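Local coordinates for foldase protein PrsA (Streptococcus pneumoniae, PDB 5TVL) that probably assists the folding of secreted proteins outside the cell after translocation, as a membrane-attached lipoprotein with a parvulin-type peptidyl-prolyl cis-trans isomerase domain, at residues V120-I125 / Y209-T214. Sequence-based numbering, arbitrary orientation.
Sequences VTAQII and YIVKLT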
ATOM      1  N   VAL A 120       7.376  20.970   7.525  1.00 56.51           N
ATOM      2  CA  VAL A 120       6.705  22.255   7.356  1.00 57.69           C
ATOM      3  C   VAL A 120       5.516  22.289   8.315  1.00 60.32           C
ATOM      4  O   VAL A 120       4.818  21.287   8.485  1.00 58.81           O
ATOM      5  CB  VAL A 120       6.258  22.506   5.889  1.00 55.82           C
ATOM      6  CG1 VAL A 120       7.410  22.231   4.931  1.00 58.12           C
ATOM      7  CG2 VAL A 120       5.038  21.676   5.499  1.00 54.22           C
ATOM      8  N   THR A 121       5.319  23.427   8.970  1.00 70.00           N
ATOM      9  CA  THR A 121       4.130  23.656   9.780  1.00 71.98           C
ATOM     10  C   THR A 121       3.070  24.297   8.888  1.00 69.51           C
ATOM     11  O   THR A 121       3.390  25.037   7.952  1.00 67.82           O
ATOM     12  CB  THR A 121       4.431  24.560  10.989  1.00 78.68           C
ATOM     13  OG1 THR A 121       5.591  24.070  11.673  1.00 82.65           O
ATOM     14  CG2 THR A 121       3.251  24.588  11.959  1.00 81.02           C
ATOM     15  N   ALA A 122       1.811  23.991   9.174  1.00 69.48           N
ATOM     16  CA  ALA A 122       0.689  24.534   8.415  1.00 66.86           C
ATOM     17  C   ALA A 122      -0.599  24.361   9.190  1.00 66.72           C
ATOM     18  O   ALA A 122      -0.649  23.599  10.157  1.00 74.09           O
ATOM     19  CB  ALA A 122       0.579  23.845   7.061  1.00 63.34           C
ATOM     20  N   GLN A 123      -1.632  25.076   8.754  1.00 64.17           N
ATOM     21  CA  GLN A 123      -2.968  24.968   9.328  1.00 65.71           C
ATOM     22  C   GLN A 123      -3.919  24.453   8.257  1.00 61.76           C
ATOM     23  O   GLN A 123      -3.951  24.996   7.152  1.00 58.12           O
ATOM     24  CB  GLN A 123      -3.432  26.325   9.853  1.00 72.39           C
ATOM     25  CG  GLN A 123      -2.571  26.870  10.985  1.00 76.25           C
ATOM     26  CD  GLN A 123      -2.862  28.325  11.296  1.00 81.01           C
ATOM     27  OE1 GLN A 123      -4.013  28.760  11.270  1.00 89.01           O
ATOM     28  NE2 GLN A 123      -1.817  29.086  11.600  1.00 82.46           N
ATOM     29  N   ILE A 124      -4.678  23.405   8.583  1.00 62.53           N
ATOM     30  CA  ILE A 124      -5.613  22.782   7.638  1.00 63.01           C
ATOM     31  C   ILE A 124      -7.054  22.930   8.117  1.00 62.83           C
ATOM     32  O   ILE A 124      -7.305  23.067   9.314  1.00 67.58           O
ATOM     33  CB  ILE A 124      -5.284  21.288   7.365  1.00 67.06           C
ATOM     34  CG1 ILE A 124      -5.317  20.441   8.647  1.00 74.34           C
ATOM     35  CG2 ILE A 124      -3.921  21.159   6.697  1.00 68.41           C
ATOM     36  CD1 ILE A 124      -5.232  18.950   8.386  1.00 78.06           C
ATOM     37  N   ILE A 125      -7.988  22.918   7.165  1.00 64.90           N
ATOM     38  CA  ILE A 125      -9.430  22.948   7.446  1.00 67.15           C
ATOM     39  C   ILE A 125     -10.123  21.892   6.573  1.00 67.70           C
ATOM     40  O   ILE A 125     -10.344  22.119   5.381  1.00 67.26           O
ATOM     41  CB  ILE A 125     -10.049  24.349   7.179  1.00 65.61           C
ATOM     42  CG1 ILE A 125      -9.264  25.440   7.918  1.00 68.09           C
ATOM     43  CG2 ILE A 125     -11.519  24.384   7.600  1.00 65.49           C
ATOM     44  CD1 ILE A 125      -9.758  26.850   7.669  1.00 71.39           C
ATOM     45  N   TYR A 209     -10.275  20.129   1.602  1.00 39.19           N
ATOM     46  CA  TYR A 209      -9.269  20.733   2.474  1.00 38.63           C
ATOM     47  C   TYR A 209      -8.887  22.132   1.999  1.00 39.77           C
ATOM     48  O   TYR A 209      -8.894  22.413   0.798  1.00 40.77           O
ATOM     49  CB  TYR A 209      -8.014  19.863   2.521  1.00 38.23           C
ATOM     50  CG  TYR A 209      -8.226  18.464   3.046  1.00 38.72           C
ATOM     51  CD1 TYR A 209      -8.686  17.449   2.211  1.00 39.12           C
ATOM     52  CD2 TYR A 209      -7.940  18.144   4.373  1.00 41.71           C
ATOM     53  CE1 TYR A 209      -8.870  16.157   2.683  1.00 41.10           C
ATOM     54  CE2 TYR A 209      -8.120  16.855   4.855  1.00 44.32           C
ATOM     55  CZ  TYR A 209      -8.585  15.866   4.005  1.00 43.27           C
ATOM     56  OH  TYR A 209      -8.771  14.585   4.466  1.00 50.30           O
ATOM     57  N   ILE A 210      -8.569  23.003   2.955  1.00 41.05           N
ATOM     58  CA  ILE A 210      -7.971  24.313   2.686  1.00 41.08           C
ATOM     59  C   ILE A 210      -6.728  24.384   3.566  1.00 41.21           C
ATOM     60  O   ILE A 210      -6.820  24.161   4.773  1.00 41.25           O
ATOM     61  CB  ILE A 210      -8.935  25.480   3.011  1.00 43.79           C
ATOM     62  CG1 ILE A 210     -10.243  25.342   2.216  1.00 46.69           C
ATOM     63  CG2 ILE A 210      -8.284  26.820   2.688  1.00 43.86           C
ATOM     64  CD1 ILE A 210     -11.368  26.234   2.703  1.00 51.87           C
ATOM     65  N   VAL A 211      -5.578  24.690   2.962  1.00 87.14           N
ATOM     66  CA  VAL A 211      -4.288  24.689   3.663  1.00 82.46           C
ATOM     67  C   VAL A 211      -3.729  26.110   3.747  1.00 80.19           C
ATOM     68  O   VAL A 211      -3.838  26.884   2.796  1.00 78.45           O
ATOM     69  CB  VAL A 211      -3.255  23.779   2.955  1.00 79.98           C
ATOM     70  CG1 VAL A 211      -1.955  23.695   3.750  1.00 78.30           C
ATOM     71  CG2 VAL A 211      -3.818  22.384   2.748  1.00 85.17           C
ATOM     72  N   LYS A 212      -3.133  26.426   4.898  1.00 81.17           N
ATOM     73  CA  LYS A 212      -2.449  27.696   5.149  1.00 82.04           C
ATOM     74  C   LYS A 212      -1.040  27.359   5.639  1.00 78.40           C
ATOM     75  O   LYS A 212      -0.884  26.833   6.742  1.00 78.02           O
ATOM     76  CB  LYS A 212      -3.219  28.496   6.210  1.00 88.81           C
ATOM     77  CG  LYS A 212      -2.545  29.764   6.731  1.00 93.67           C
ATOM     78  CD  LYS A 212      -2.682  30.934   5.770  1.00 97.85           C
ATOM     79  CE  LYS A 212      -1.961  32.171   6.291  1.00103.74           C
ATOM     80  NZ  LYS A 212      -2.633  32.796   7.466  1.00110.41           N
ATOM     81  N   LEU A 213      -0.024  27.657   4.828  1.00 77.18           N
ATOM     82  CA  LEU A 213       1.370  27.409   5.217  1.00 76.30           C
ATOM     83  C   LEU A 213       1.825  28.452   6.242  1.00 78.75           C
ATOM     84  O   LEU A 213       1.698  29.653   6.004  1.00 81.29           O
ATOM     85  CB  LEU A 213       2.297  27.431   3.996  1.00 76.23           C
ATOM     86  CG  LEU A 213       3.707  26.861   4.208  1.00 77.32           C
ATOM     87  CD1 LEU A 213       3.675  25.345   4.362  1.00 76.59           C
ATOM     88  CD2 LEU A 213       4.623  27.255   3.062  1.00 81.46           C
ATOM     89  N   THR A 214       2.346  27.972   7.372  1.00 79.40           N
ATOM     90  CA  THR A 214       2.810  28.816   8.479  1.00 82.05           C
ATOM     91  C   THR A 214       4.342  28.875   8.519  1.00 86.05           C
ATOM     92  O   THR A 214       4.917  29.966   8.592  1.00 94.62           O
ATOM     93  CB  THR A 214       2.269  28.302   9.837  1.00 79.62           C
ATOM     94  OG1 THR A 214       0.837  28.262   9.799  1.00 78.86           O
ATOM     95  CG2 THR A 214       2.709  29.202  10.996  1.00 82.81           C
TER
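The central antiparallel strand pair of the parvulin-type (PpiC) isomerase domain is formed where Ala-122 to Ile-125 run against Leu-213 to Ile-210, first and last strands of a four-stranded sheet ordered 2-1-4-3. The segment axes approach to 4.5 Å at 150°, so the strands are antiparallel with a marked twist. Register is fixed at Gln-123 and Lys-212, a hydrogen-bonded pair: Gln-123 N donates a hydrogen bond to Lys-212 O at 2.8 Å, nearly straight at 169°, and Lys-212 N donates one back to Gln-123 O. Ile-125 N also bonds to Ile-210 O (2.9 Å), though this end of the ladder is more bent, whereas at the other end Thr-214 N reaches Thr-121 O over a longer 3.2 Å, from above the carbonyl plane.

Ala-122, Ile-124, Val-211 and Leu-213 share one face. Ile-124 and Val-211 run alongside each other in the same direction, CG2 to CG2 at 4.1 Å; both branches sit anti to their carbonyl carbons, beside the backbone N. The end of Leu-213 leans toward strand 120-127, and its CD1 meets Val-120 CG2 at 4.1 Å, the two side chains at about a right angle. Helix 178-186 packs on this face through Val-180 and Ala-184 against Val-211, and its Phe-185 touches Val-120.

Gln-123 lies on the other face with Lys-212, and Phe-147 of helix 147-154 touches both. The Gln-123 side chain, extended beyond CG, carries NE2 diagonally to Thr-214 OG1, a weak hydrogen bond of 3.3 Å bent to 133°. Main-chain bonds therefore carry the polar part of the pairing, with the amide-hydroxyl link a minor addition, while apolar branches from both strands seat the sheet against helix 178-186.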